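Local coordinates for protein ORF10 (Moritella marina, PDB 6RIW) that probably catalyses chain-extending condensations in polyunsaturated fatty acid synthesis, this piece being the ketosynthase-chain length factor didomain of a longer synthase, at residues Q21-Q24 and Q25-E28; S361-N365 and L366-L370; A373-P376 and G377-K380; V246-P249 and F250-N253; Y95-K98 and Q99-D103. All coordinates share one frame; numbering follows the deposited sequence.

How the contacts relate
From the N terminus, contact 1 is a helix turn at 21-28. Contact 5 is another, at 95-103. Contact 4, at 246-253, holds a type II beta turn from 248 to 251, in the loop before strand 259-270. Contact 2 covers a short helix and its exit at 361-370, and contact 3 starts helix 374-387. All five are local and lie in series. None nests or crosses. Contacts 1, 2 and 3 meet in space, joining helices 19-27, 363-366 and 374-387. Contact 4 reaches contact 2 through a probable hydrogen bond from His247 NE2 to Lys363 O (3.1 Å). Contact 5 stands apart, its nearest atoms about 7 Å from contacts 1 and 3.

Contact 1. Residues Q21-Q24 and Q25-E28; sequences QFWQ and QLLE
Leu26 presses one methyl onto the ring of Phe22, one turn earlier on helix 19-27. The methyl is CD1. It stands 3.9 Å from the centroid of the Phe22 ring, over one face but shifted toward the rim. CZ is the ring atom that Leu26 CD1 meets at 3.5 Å. Phe22 CG lies anti to the backbone N (chi1 164°), which swings the ring along the helix toward Leu26. The next pair repeats the pattern. Leu27 CG lies over the five-membered ring of Trp23, 4.0 Å from its centroid, in a CH-pi contact. The leucine fork straddles the indole nitrogen side: Leu27 CD1 comes to 3.3 Å from Trp23 NE1, while CD2 leans toward CE2. Each branched leucine tip is thus the bump, and the flat ring one turn back is the surface it fits.

The outer side is polar. Gln21 and Gln25 run side by side, with their amide planes well turned from each other. Their ends bond to other residues, Gln21 OE1 to Gln17 N and Gln25 NE2 to Gly15 O. Gln24 bends at chi2 (60°), and its NE2 reaches Glu28 OE2 at 3.1 Å. That oxygen is met on its anti side. The buried side packs on helix 374-387, where Phe22 touches Thr379 and Trp23 touches Leu383. The chemistry is that of an amphipathic helix: Phe22, Trp23 and Leu26 are buried against the protein, while the glutamines and Glu28 are more exposed.

Contact 2. Residues S361-N365 and L366-L370; sequences SVKSN and LGHLL
Lys363 runs alongside His368, five residues on, from a short helix into the loop after it. Its CB and CG pass the carbonyl oxygen of Gly367. CD then comes to 4.1 Å from His368 CB. CE lies over one face of the imidazole, 3.9 Å from the ring centroid and 22° off the normal, a CH-pi contact. A bend at chi4 (64°) turns NZ away to His331 O, its hydrogen-bond partner. Leu370 CD2 sits over the opposite face of the His368 ring. The backbone closes the turn with Gly367 N bonded to Lys363 O at 2.9 Å. Gly367 has positive phi, and any CB there would jam against the preceding carbonyl oxygen.

Leu366 CD1 meets Val362 CG2 at 4.1 Å and also packs toward Phe22 and Pro376. Replacing this leucine by alanine removes the methyls that fill this junction and would probably leave a gap between Val362, Phe22 and Pro376. The sequence Lys-Ser-Asn-Leu-Gly-His matches the signature of beta-ketoacyl synthases. In relatives its histidine belongs to a Cys-His-His active site, consistent with His368 touching Cys196 here.

Contact 3. Residues A373-P376 and G377-K380; sequences AGMP and GMTK
Met375 O is gripped twice by Thr379, once by its backbone N at 2.9 Å and once by its OG1 at 2.8 Å. This is the first part of alpha helix 374-387. The N-H bond is the usual link between residues four apart, and the hydroxyl adds a second. The hydroxyl reaches back because Thr379 OG1 lies beside its own backbone N (chi1 -58°). It comes in above the carbonyl plane of Met375, 42° out of it, while the N-H stays much nearer that plane. The hydroxyl thus finds its acceptor one turn back on its own helix.

The neighbouring rungs are regular. Met378 N bonds Gly374 O at 2.8 Å and nearly straight, and Lys380 N bonds Pro376 O at the same length. Pro376 has no N-H to give, which costs little in the first turn of a helix. Its ring packs on Phe13 and on Phe22 of helix 19-27. Lys380 stretches out fully and ends in a salt bridge from NZ to Glu329, with Tyr327 OH as a further partner.

Met375 and Met378 rest on helix 198-211, both touching Ser199. This pairing of helices is consistent with the central helical layer of the thiolase fold. A CB on Gly374 would come to about van der Waals distance of Met378 CE. Met378 bends at its last torsion, which brings CE back to 3.5 Å from Gly374 O and to 3.6 Å from Met375 SD.

Contact 4. Residues V246-P249 and F250-N253; sequences VHAP and FDQN
Phe250 follows Pro249 with a positive phi of 78°, a backbone shape more often taken by glycine or asparagine. It is the third residue of a type II beta turn that runs from Ala248 to Asp251. The turn is closed by Asp251 N bonded to Ala248 O at 2.9 Å. The strain shows in Phe250 CB, which is only 3.0 Å from Pro249 O. The Phe250 ring packs on Cys330, Ala332 and Leu396, and its N-H bonds the carboxylate of Asp339.

Across the turn, Ala248 CB meets Asp251 CB at 3.6 Å. Asp251 then holds the next bend. Its OD1 takes Asn253 N on the anti side at 2.7 Å and Asn253 ND2 on the syn lone pair at 2.9 Å. Asn253 ND2 also bonds Gln398 OE1. Asp251 OD2 accepts from the backbone N atoms of Lys397 and Gln398. With an alanine here both carboxylate oxygens go, and the backbone N-H groups of Asn253, Lys397 and Gln398 would probably lose this acceptor. Further out, Val246 CG1 rests on Asn253 O. The type II turn followed by an Asx turn carries the Pro-Phe-Asp sequence typical of beta-ketoacyl synthases, in the loop leading to strand 259-270.

Contact 5. Residues Y95-K98 and Q99-D103; sequences YVTK and QALTD
Tyr95 offers one ring face to Gln99, a turn further along alpha helix 88-104. Gln99 CG lies over that face, 3.7 Å from the ring centroid and 21° off the normal, a CH-pi contact. Gln99 then bends at chi2 (-62°), and its amide ends up nearly parallel to the ring, the planes 19° apart. The Tyr95 hydroxyl goes past it to bond Gln17 O, and Phe69 meets the ring edge-to-face. Behind the side chains, Gln99 N bonds Tyr95 O.

Val96 comes next and turns its side chain away from the following turn, onto Ala10, Leu12 and Met265. Its carbonyl oxygen accepts from Ala100 N at 2.9 Å, and Ala100 CB crowds the same oxygen at 3.2 Å. Ala100 touches Ala10 on strand 4-12 and Val267 on strand 259-270; its small size probably allows a close approach. This is a helix lying against strands of a thiolase-fold domain.

Thr97 and Leu101 lie side by side, with Thr97 CG2 at 4.1 Å from Leu101 CD1. Thr97 OG1 bonds Gly93 O, back along the helix. Its side chain also touches Ile179 and Ala183 on helix 174-183.

Lys98 sends its amine out to Ser74 O and makes a cation-pi contact with Tyr76. Its carbonyl oxygen takes two donors from Thr102. The backbone N arrives at 2.9 Å, and the Thr102 hydroxyl OG1 reaches Lys98 O at 2.7 Å from the opposite face of the carbonyl plane.

Contact 1. Residues Q21-Q24 and Q25-E28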
loop_
_atom_site.group_PDB
_atom_site.type_symbol
_atom_site.label_atom_id
_atom_site.label_comp_id
_atom_site.label_asym_id
_atom_site.label_seq_id
_atom_site.Cartn_x
_atom_site.Cartn_y
_atom_site.Cartn_z
ATOM N N GLN A 21 -12.203 26.329 5.376
ATOM C CA GLN A 21 -11.178 27.021 4.595
ATOM C C GLN A 21 -11.124 26.492 3.163
ATOM O O GLN A 21 -11.052 27.266 2.200
ATOM C CB GLN A 21 -9.838 26.861 5.309
ATOM C CG GLN A 21 -8.620 27.448 4.653
ATOM C CD GLN A 21 -7.375 27.132 5.481
ATOM O OE1 GLN A 21 -7.394 26.216 6.316
ATOM N NE2 GLN A 21 -6.299 27.888 5.270
ATOM N N PHE A 22 -11.158 25.169 3.003
ATOM C CA PHE A 22 -11.174 24.562 1.675
ATOM C C PHE A 22 -12.399 25.006 0.885
ATOM O O PHE A 22 -12.294 25.365 -0.296
ATOM C CB PHE A 22 -11.124 23.040 1.853
ATOM C CG PHE A 22 -11.511 22.222 0.638
ATOM C CD1 PHE A 22 -10.711 22.189 -0.487
ATOM C CD2 PHE A 22 -12.623 21.401 0.679
ATOM C CE1 PHE A 22 -11.040 21.400 -1.579
ATOM C CE2 PHE A 22 -12.962 20.599 -0.412
ATOM C CZ PHE A 22 -12.163 20.599 -1.536
ATOM N N TRP A 23 -13.564 25.003 1.528
ATOM C CA TRP A 23 -14.799 25.393 0.853
ATOM C C TRP A 23 -14.725 26.833 0.349
ATOM O O TRP A 23 -15.067 27.115 -0.805
ATOM C CB TRP A 23 -15.985 25.220 1.801
ATOM C CG TRP A 23 -17.280 25.568 1.160
ATOM C CD1 TRP A 23 -18.044 26.676 1.403
ATOM C CD2 TRP A 23 -17.957 24.828 0.132
ATOM N NE1 TRP A 23 -19.163 26.657 0.602
ATOM C CE2 TRP A 23 -19.130 25.538 -0.189
ATOM C CE3 TRP A 23 -17.684 23.632 -0.548
ATOM C CZ2 TRP A 23 -20.033 25.093 -1.154
ATOM C CZ3 TRP A 23 -18.586 23.191 -1.505
ATOM C CH2 TRP A 23 -19.745 23.922 -1.799
ATOM N N GLN A 24 -14.266 27.755 1.200
ATOM C CA GLN A 24 -14.144 29.148 0.775
ATOM C C GLN A 24 -13.182 29.280 -0.400
ATOM O O GLN A 24 -13.417 30.064 -1.327
ATOM C CB GLN A 24 -13.682 30.014 1.946
ATOM C CG GLN A 24 -13.803 31.509 1.683
ATOM C CD GLN A 24 -15.240 31.938 1.383
ATOM O OE1 GLN A 24 -16.197 31.447 1.993
ATOM N NE2 GLN A 24 -15.391 32.865 0.441
ATOM N N GLN A 25 -12.096 28.507 -0.392
ATOM C CA GLN A 25 -11.167 28.562 -1.515
ATOM C C GLN A 25 -11.839 28.122 -2.811
ATOM O O GLN A 25 -11.582 28.698 -3.878
ATOM C CB GLN A 25 -9.938 27.703 -1.223
ATOM C CG GLN A 25 -8.920 28.444 -0.375
ATOM C CD GLN A 25 -7.910 27.530 0.262
ATOM O OE1 GLN A 25 -7.672 26.418 -0.218
ATOM N NE2 GLN A 25 -7.309 27.985 1.363
ATOM N N LEU A 26 -12.678 27.084 -2.744
ATOM C CA LEU A 26 -13.424 26.651 -3.923
ATOM C C LEU A 26 -14.371 27.741 -4.404
ATOM O O LEU A 26 -14.500 27.976 -5.618
ATOM C CB LEU A 26 -14.224 25.380 -3.607
ATOM C CG LEU A 26 -13.372 24.159 -3.246
ATOM C CD1 LEU A 26 -14.255 22.928 -3.119
ATOM C CD2 LEU A 26 -12.338 23.942 -4.313
ATOM N N LEU A 27 -15.062 28.397 -3.468
ATOM C CA LEU A 27 -16.013 29.447 -3.842
ATOM C C LEU A 27 -15.316 30.614 -4.515
ATOM O O LEU A 27 -15.914 31.284 -5.368
ATOM C CB LEU A 27 -16.779 29.941 -2.615
ATOM C CG LEU A 27 -17.622 28.935 -1.829
ATOM C CD1 LEU A 27 -18.268 29.624 -0.627
ATOM C CD2 LEU A 27 -18.674 28.334 -2.731
ATOM N N GLU A 28 -14.060 30.865 -4.148
ATOM C CA GLU A 28 -13.247 31.942 -4.691
ATOM C C GLU A 28 -12.400 31.503 -5.878
ATOM O O GLU A 28 -11.574 32.292 -6.347
ATOM C CB GLU A 28 -12.325 32.511 -3.602
ATOM C CG GLU A 28 -13.036 33.113 -2.395
ATOM C CD GLU A 28 -12.072 33.529 -1.282
ATOM O OE1 GLU A 28 -10.840 33.483 -1.507
ATOM O OE2 GLU A 28 -12.540 33.905 -0.182
#

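Contact 2. Residues S361-N365 and L366-L370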
loop_
_atom_site.group_PDB
_atom_site.type_symbol
_atom_site.label_atom_id
_atom_site.label_comp_id
_atom_site.label_asym_id
_atom_site.label_seq_id
_atom_site.Cartn_x
_atom_site.Cartn_y
_atom_site.Cartn_z
ATOM N N SER A 361 -14.514 18.998 -11.299
ATOM C CA SER A 361 -13.285 18.355 -10.823
ATOM C C SER A 361 -12.465 19.288 -9.944
ATOM O O SER A 361 -11.935 20.297 -10.423
ATOM C CB SER A 361 -12.420 17.882 -11.984
ATOM O OG SER A 361 -11.306 17.166 -11.466
ATOM N N VAL A 362 -12.320 18.917 -8.670
ATOM C CA VAL A 362 -11.454 19.632 -7.741
ATOM C C VAL A 362 -9.974 19.390 -8.020
ATOM O O VAL A 362 -9.113 20.042 -7.414
ATOM C CB VAL A 362 -11.825 19.210 -6.300
ATOM C CG1 VAL A 362 -11.293 17.805 -6.002
ATOM C CG2 VAL A 362 -11.309 20.214 -5.267
ATOM N N LYS A 363 -9.637 18.466 -8.924
ATOM C CA LYS A 363 -8.243 18.370 -9.336
ATOM C C LYS A 363 -7.770 19.650 -10.015
ATOM O O LYS A 363 -6.561 19.938 -10.024
ATOM C CB LYS A 363 -8.056 17.151 -10.250
ATOM C CG LYS A 363 -8.368 15.824 -9.520
ATOM C CD LYS A 363 -7.881 14.632 -10.301
ATOM C CE LYS A 363 -8.047 13.315 -9.523
ATOM N NZ LYS A 363 -9.464 13.004 -9.251
ATOM N N SER A 364 -8.701 20.438 -10.559
ATOM C CA SER A 364 -8.324 21.713 -11.166
ATOM C C SER A 364 -7.700 22.646 -10.135
ATOM O O SER A 364 -6.715 23.337 -10.435
ATOM C CB SER A 364 -9.545 22.371 -11.831
ATOM O OG SER A 364 -10.564 22.726 -10.895
ATOM N N ASN A 365 -8.244 22.667 -8.903
ATOM C CA ASN A 365 -7.729 23.562 -7.867
ATOM C C ASN A 365 -6.467 23.022 -7.216
ATOM O O ASN A 365 -5.587 23.807 -6.840
ATOM C CB ASN A 365 -8.748 23.792 -6.746
ATOM C CG ASN A 365 -10.110 24.195 -7.243
ATOM O OD1 ASN A 365 -10.867 23.364 -7.743
ATOM N ND2 ASN A 365 -10.465 25.460 -7.038
ATOM N N LEU A 366 -6.392 21.693 -7.016
ATOM C CA LEU A 366 -5.423 21.108 -6.094
ATOM C C LEU A 366 -4.338 20.279 -6.750
ATOM O O LEU A 366 -3.331 19.989 -6.091
ATOM C CB LEU A 366 -6.125 20.190 -5.080
ATOM C CG LEU A 366 -7.245 20.764 -4.244
ATOM C CD1 LEU A 366 -7.778 19.698 -3.304
ATOM C CD2 LEU A 366 -6.712 21.943 -3.489
ATOM N N GLY A 367 -4.529 19.868 -7.993
ATOM C CA GLY A 367 -3.763 18.779 -8.561
ATOM C C GLY A 367 -4.374 17.433 -8.210
ATOM O O GLY A 367 -5.427 17.324 -7.573
ATOM N N HIS A 368 -3.687 16.377 -8.641
ATOM C CA HIS A 368 -4.134 14.997 -8.432
ATOM C C HIS A 368 -3.422 14.461 -7.190
ATOM O O HIS A 368 -2.220 14.186 -7.227
ATOM C CB HIS A 368 -3.836 14.163 -9.680
ATOM C CG HIS A 368 -4.207 12.711 -9.572
ATOM N ND1 HIS A 368 -4.789 12.165 -8.447
ATOM C CD2 HIS A 368 -4.124 11.704 -10.475
ATOM C CE1 HIS A 368 -5.010 10.876 -8.646
ATOM N NE2 HIS A 368 -4.622 10.572 -9.871
ATOM N N LEU A 369 -4.165 14.308 -6.100
ATOM C CA LEU A 369 -3.590 13.907 -4.816
ATOM C C LEU A 369 -3.337 12.394 -4.701
ATOM O O LEU A 369 -3.147 11.896 -3.579
ATOM C CB LEU A 369 -4.500 14.383 -3.675
ATOM C CG LEU A 369 -4.167 15.733 -3.035
ATOM C CD1 LEU A 369 -4.077 16.854 -4.073
ATOM C CD2 LEU A 369 -5.132 16.107 -1.890
ATOM N N LEU A 370 -3.364 11.650 -5.807
ATOM C CA LEU A 370 -2.940 10.244 -5.836
ATOM C C LEU A 370 -3.840 9.428 -4.916
ATOM O O LEU A 370 -5.068 9.422 -5.118
ATOM C CB LEU A 370 -1.447 10.211 -5.504
ATOM C CG LEU A 370 -0.556 11.137 -6.349
ATOM C CD1 LEU A 370 0.915 11.052 -5.933
ATOM C CD2 LEU A 370 -0.714 10.807 -7.838
#

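Contact 3. Residues A373-P376 and G377-K380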
loop_
_atom_site.group_PDB
_atom_site.type_symbol
_atom_site.label_atom_id
_atom_site.label_comp_id
_atom_site.label_asym_id
_atom_site.label_seq_id
_atom_site.Cartn_x
_atom_site.Cartn_y
_atom_site.Cartn_z
ATOM N N ALA A 373 -6.746 11.357 -3.639
ATOM C CA ALA A 373 -7.459 12.217 -4.586
ATOM C C ALA A 373 -8.958 12.232 -4.333
ATOM O O ALA A 373 -9.620 13.259 -4.553
ATOM C CB ALA A 373 -7.180 11.777 -6.029
ATOM N N GLY A 374 -9.526 11.106 -3.909
ATOM C CA GLY A 374 -10.949 11.101 -3.655
ATOM C C GLY A 374 -11.362 11.940 -2.463
ATOM O O GLY A 374 -12.528 12.334 -2.380
ATOM N N MET A 375 -10.442 12.213 -1.530
ATOM C CA MET A 375 -10.838 12.957 -0.332
ATOM C C MET A 375 -11.346 14.362 -0.657
ATOM O O MET A 375 -12.467 14.700 -0.232
ATOM C CB MET A 375 -9.687 12.987 0.680
ATOM C CG MET A 375 -9.368 11.639 1.409
ATOM S SD MET A 375 -10.741 10.567 1.823
ATOM C CE MET A 375 -11.470 11.455 3.182
ATOM N N PRO A 376 -10.617 15.223 -1.383
ATOM C CA PRO A 376 -11.212 16.536 -1.717
ATOM C C PRO A 376 -12.446 16.431 -2.597
ATOM O O PRO A 376 -13.357 17.262 -2.473
ATOM C CB PRO A 376 -10.070 17.279 -2.431
ATOM C CG PRO A 376 -9.153 16.207 -2.929
ATOM C CD PRO A 376 -9.237 15.109 -1.905
ATOM N N GLY A 377 -12.497 15.439 -3.489
ATOM C CA GLY A 377 -13.694 15.250 -4.297
ATOM C C GLY A 377 -14.917 14.953 -3.450
ATOM O O GLY A 377 -15.961 15.601 -3.591
ATOM N N MET A 378 -14.802 13.973 -2.544
ATOM C CA MET A 378 -15.931 13.642 -1.677
ATOM C C MET A 378 -16.263 14.796 -0.740
ATOM O O MET A 378 -17.438 15.051 -0.453
ATOM C CB MET A 378 -15.643 12.373 -0.867
ATOM C CG MET A 378 -15.580 11.104 -1.691
ATOM S SD MET A 378 -15.389 9.619 -0.666
ATOM C CE MET A 378 -13.636 9.743 -0.233
ATOM N N THR A 379 -15.243 15.500 -0.244
ATOM C CA THR A 379 -15.508 16.618 0.652
ATOM C C THR A 379 -16.266 17.724 -0.078
ATOM O O THR A 379 -17.262 18.249 0.438
ATOM C CB THR A 379 -14.191 17.132 1.255
ATOM O OG1 THR A 379 -13.534 16.053 1.959
ATOM C CG2 THR A 379 -14.447 18.278 2.237
ATOM N N LYS A 380 -15.826 18.059 -1.297
ATOM C CA LYS A 380 -16.523 19.044 -2.121
ATOM C C LYS A 380 -17.978 18.650 -2.343
ATOM O O LYS A 380 -18.891 19.478 -2.200
ATOM C CB LYS A 380 -15.793 19.195 -3.459
ATOM C CG LYS A 380 -16.460 20.141 -4.468
ATOM C CD LYS A 380 -15.580 20.318 -5.702
ATOM C CE LYS A 380 -16.366 20.870 -6.887
ATOM N NZ LYS A 380 -15.625 20.649 -8.173
#

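Contact 4. Residues V246-P249 and F250-N253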
loop_
_atom_site.group_PDB
_atom_site.type_symbol
_atom_site.label_atom_id
_atom_site.label_comp_id
_atom_site.label_asym_id
_atom_site.label_seq_id
_atom_site.Cartn_x
_atom_site.Cartn_y
_atom_site.Cartn_z
ATOM N N VAL A 246 -0.088 23.038 -19.433
ATOM C CA VAL A 246 -1.500 23.288 -19.156
ATOM C C VAL A 246 -2.094 22.046 -18.490
ATOM O O VAL A 246 -2.279 21.003 -19.135
ATOM C CB VAL A 246 -2.288 23.657 -20.423
ATOM C CG1 VAL A 246 -3.762 23.809 -20.103
ATOM C CG2 VAL A 246 -1.742 24.951 -21.020
ATOM N N HIS A 247 -2.420 22.175 -17.204
ATOM C CA HIS A 247 -3.148 21.159 -16.437
ATOM C C HIS A 247 -4.540 21.722 -16.160
ATOM O O HIS A 247 -4.711 22.569 -15.280
ATOM C CB HIS A 247 -2.411 20.811 -15.143
ATOM C CG HIS A 247 -3.290 20.189 -14.102
ATOM N ND1 HIS A 247 -3.934 18.980 -14.289
ATOM C CD2 HIS A 247 -3.649 20.620 -12.869
ATOM C CE1 HIS A 247 -4.647 18.692 -13.210
ATOM N NE2 HIS A 247 -4.496 19.673 -12.338
ATOM N N ALA A 248 -5.534 21.251 -16.909
ATOM C CA ALA A 248 -6.862 21.865 -16.887
ATOM C C ALA A 248 -7.913 20.801 -17.136
ATOM O O ALA A 248 -8.327 20.568 -18.282
ATOM C CB ALA A 248 -6.971 22.979 -17.923
ATOM N N PRO A 249 -8.376 20.136 -16.079
ATOM C CA PRO A 249 -9.381 19.075 -16.252
ATOM C C PRO A 249 -10.584 19.578 -17.041
ATOM O O PRO A 249 -11.098 20.668 -16.787
ATOM C CB PRO A 249 -9.762 18.708 -14.811
ATOM C CG PRO A 249 -8.544 19.080 -14.001
ATOM C CD PRO A 249 -7.998 20.330 -14.667
ATOM N N PHE A 250 -11.008 18.776 -18.017
ATOM C CA PHE A 250 -12.132 18.977 -18.937
ATOM C C PHE A 250 -11.803 19.958 -20.065
ATOM O O PHE A 250 -12.651 20.153 -20.947
ATOM C CB PHE A 250 -13.410 19.458 -18.231
ATOM C CG PHE A 250 -14.066 18.410 -17.375
ATOM C CD1 PHE A 250 -14.407 17.181 -17.907
ATOM C CD2 PHE A 250 -14.335 18.660 -16.039
ATOM C CE1 PHE A 250 -15.027 16.204 -17.124
ATOM C CE2 PHE A 250 -14.948 17.691 -15.249
ATOM C CZ PHE A 250 -15.288 16.458 -15.803
ATOM N N ASP A 251 -10.628 20.584 -20.074
ATOM C CA ASP A 251 -10.321 21.607 -21.069
ATOM C C ASP A 251 -9.622 20.995 -22.276
ATOM O O ASP A 251 -8.743 20.144 -22.134
ATOM C CB ASP A 251 -9.453 22.717 -20.464
ATOM C CG ASP A 251 -9.330 23.932 -21.391
ATOM O OD1 ASP A 251 -8.524 23.868 -22.346
ATOM O OD2 ASP A 251 -10.040 24.938 -21.164
ATOM N N GLN A 252 -10.029 21.444 -23.476
ATOM C CA GLN A 252 -9.453 20.935 -24.719
ATOM C C GLN A 252 -7.936 21.084 -24.766
ATOM O O GLN A 252 -7.256 20.287 -25.423
ATOM C CB GLN A 252 -10.057 21.661 -25.929
ATOM C CG GLN A 252 -11.523 21.404 -26.191
ATOM C CD GLN A 252 -12.029 22.202 -27.391
ATOM O OE1 GLN A 252 -11.281 22.448 -28.340
ATOM N NE2 GLN A 252 -13.292 22.627 -27.340
ATOM N N ASN A 253 -7.385 22.096 -24.102
ATOM C CA ASN A 253 -5.959 22.394 -24.214
ATOM C C ASN A 253 -5.108 21.679 -23.166
ATOM O O ASN A 253 -3.875 21.776 -23.223
ATOM C CB ASN A 253 -5.718 23.910 -24.108
ATOM C CG ASN A 253 -6.523 24.706 -25.126
ATOM O OD1 ASN A 253 -6.202 24.716 -26.316
ATOM N ND2 ASN A 253 -7.578 25.383 -24.659
#

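Contact 5. Residues Y95-K98 and Q99-D103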
loop_
_atom_site.group_PDB
_atom_site.type_symbol
_atom_site.label_atom_id
_atom_site.label_comp_id
_atom_site.label_asym_id
_atom_site.label_seq_id
_atom_site.Cartn_x
_atom_site.Cartn_y
_atom_site.Cartn_z
ATOM N N TYR A 95 -3.111 14.021 12.162
ATOM C CA TYR A 95 -3.797 15.312 12.183
ATOM C C TYR A 95 -5.255 15.186 11.733
ATOM O O TYR A 95 -6.171 15.627 12.440
ATOM C CB TYR A 95 -3.048 16.310 11.302
ATOM C CG TYR A 95 -3.823 17.614 11.129
ATOM C CD1 TYR A 95 -3.891 18.533 12.175
ATOM C CD2 TYR A 95 -4.486 17.916 9.942
ATOM C CE1 TYR A 95 -4.594 19.719 12.046
ATOM C CE2 TYR A 95 -5.218 19.125 9.801
ATOM C CZ TYR A 95 -5.248 20.016 10.865
ATOM O OH TYR A 95 -5.943 21.202 10.783
ATOM N N VAL A 96 -5.499 14.602 10.553
ATOM C CA VAL A 96 -6.882 14.529 10.074
ATOM C C VAL A 96 -7.713 13.559 10.912
ATOM O O VAL A 96 -8.935 13.718 11.006
ATOM C CB VAL A 96 -6.966 14.179 8.572
ATOM C CG1 VAL A 96 -6.331 15.312 7.738
ATOM C CG2 VAL A 96 -6.333 12.792 8.270
ATOM N N THR A 97 -7.088 12.568 11.553
ATOM C CA THR A 97 -7.838 11.705 12.465
ATOM C C THR A 97 -8.354 12.492 13.668
ATOM O O THR A 97 -9.549 12.433 13.995
ATOM C CB THR A 97 -6.968 10.536 12.917
ATOM O OG1 THR A 97 -6.732 9.679 11.796
ATOM C CG2 THR A 97 -7.708 9.710 13.970
ATOM N N LYS A 98 -7.467 13.228 14.337
ATOM C CA LYS A 98 -7.855 14.028 15.499
ATOM C C LYS A 98 -8.914 15.052 15.120
ATOM O O LYS A 98 -9.913 15.228 15.835
ATOM C CB LYS A 98 -6.627 14.735 16.085
ATOM C CG LYS A 98 -6.826 15.369 17.467
ATOM C CD LYS A 98 -5.529 15.247 18.262
ATOM C CE LYS A 98 -5.338 16.348 19.281
ATOM N NZ LYS A 98 -3.901 16.801 19.228
ATOM N N GLN A 99 -8.706 15.743 14.000
ATOM C CA GLN A 99 -9.644 16.785 13.595
ATOM C C GLN A 99 -11.002 16.195 13.246
ATOM O O GLN A 99 -12.042 16.763 13.606
ATOM C CB GLN A 99 -9.082 17.574 12.407
ATOM C CG GLN A 99 -7.831 18.425 12.743
ATOM C CD GLN A 99 -8.115 19.495 13.785
ATOM O OE1 GLN A 99 -9.064 20.262 13.659
ATOM N NE2 GLN A 99 -7.301 19.536 14.827
ATOM N N ALA A 100 -11.015 15.060 12.543
ATOM C CA ALA A 100 -12.288 14.465 12.150
ATOM C C ALA A 100 -13.043 13.935 13.357
ATOM O O ALA A 100 -14.259 14.118 13.455
ATOM C CB ALA A 100 -12.075 13.351 11.119
ATOM N N LEU A 101 -12.350 13.261 14.284
ATOM C CA LEU A 101 -13.029 12.767 15.478
ATOM C C LEU A 101 -13.506 13.920 16.354
ATOM O O LEU A 101 -14.609 13.874 16.914
ATOM C CB LEU A 101 -12.102 11.839 16.257
ATOM C CG LEU A 101 -12.055 10.452 15.612
ATOM C CD1 LEU A 101 -11.015 9.617 16.310
ATOM C CD2 LEU A 101 -13.425 9.793 15.683
ATOM N N THR A 102 -12.703 14.976 16.458
ATOM C CA THR A 102 -13.126 16.138 17.231
ATOM C C THR A 102 -14.312 16.825 16.566
ATOM O O THR A 102 -15.246 17.263 17.246
ATOM C CB THR A 102 -11.948 17.097 17.399
ATOM O OG1 THR A 102 -10.898 16.413 18.096
ATOM C CG2 THR A 102 -12.366 18.314 18.225
ATOM N N ASP A 103 -14.306 16.894 15.233
ATOM C CA ASP A 103 -15.453 17.416 14.495
ATOM C C ASP A 103 -16.713 16.612 14.789
ATOM O O ASP A 103 -17.796 17.184 14.982
ATOM C CB ASP A 103 -15.163 17.396 12.993
ATOM C CG ASP A 103 -16.232 18.095 12.191
ATOM O OD1 ASP A 103 -16.600 19.215 12.580
ATOM O OD2 ASP A 103 -16.707 17.543 11.172
#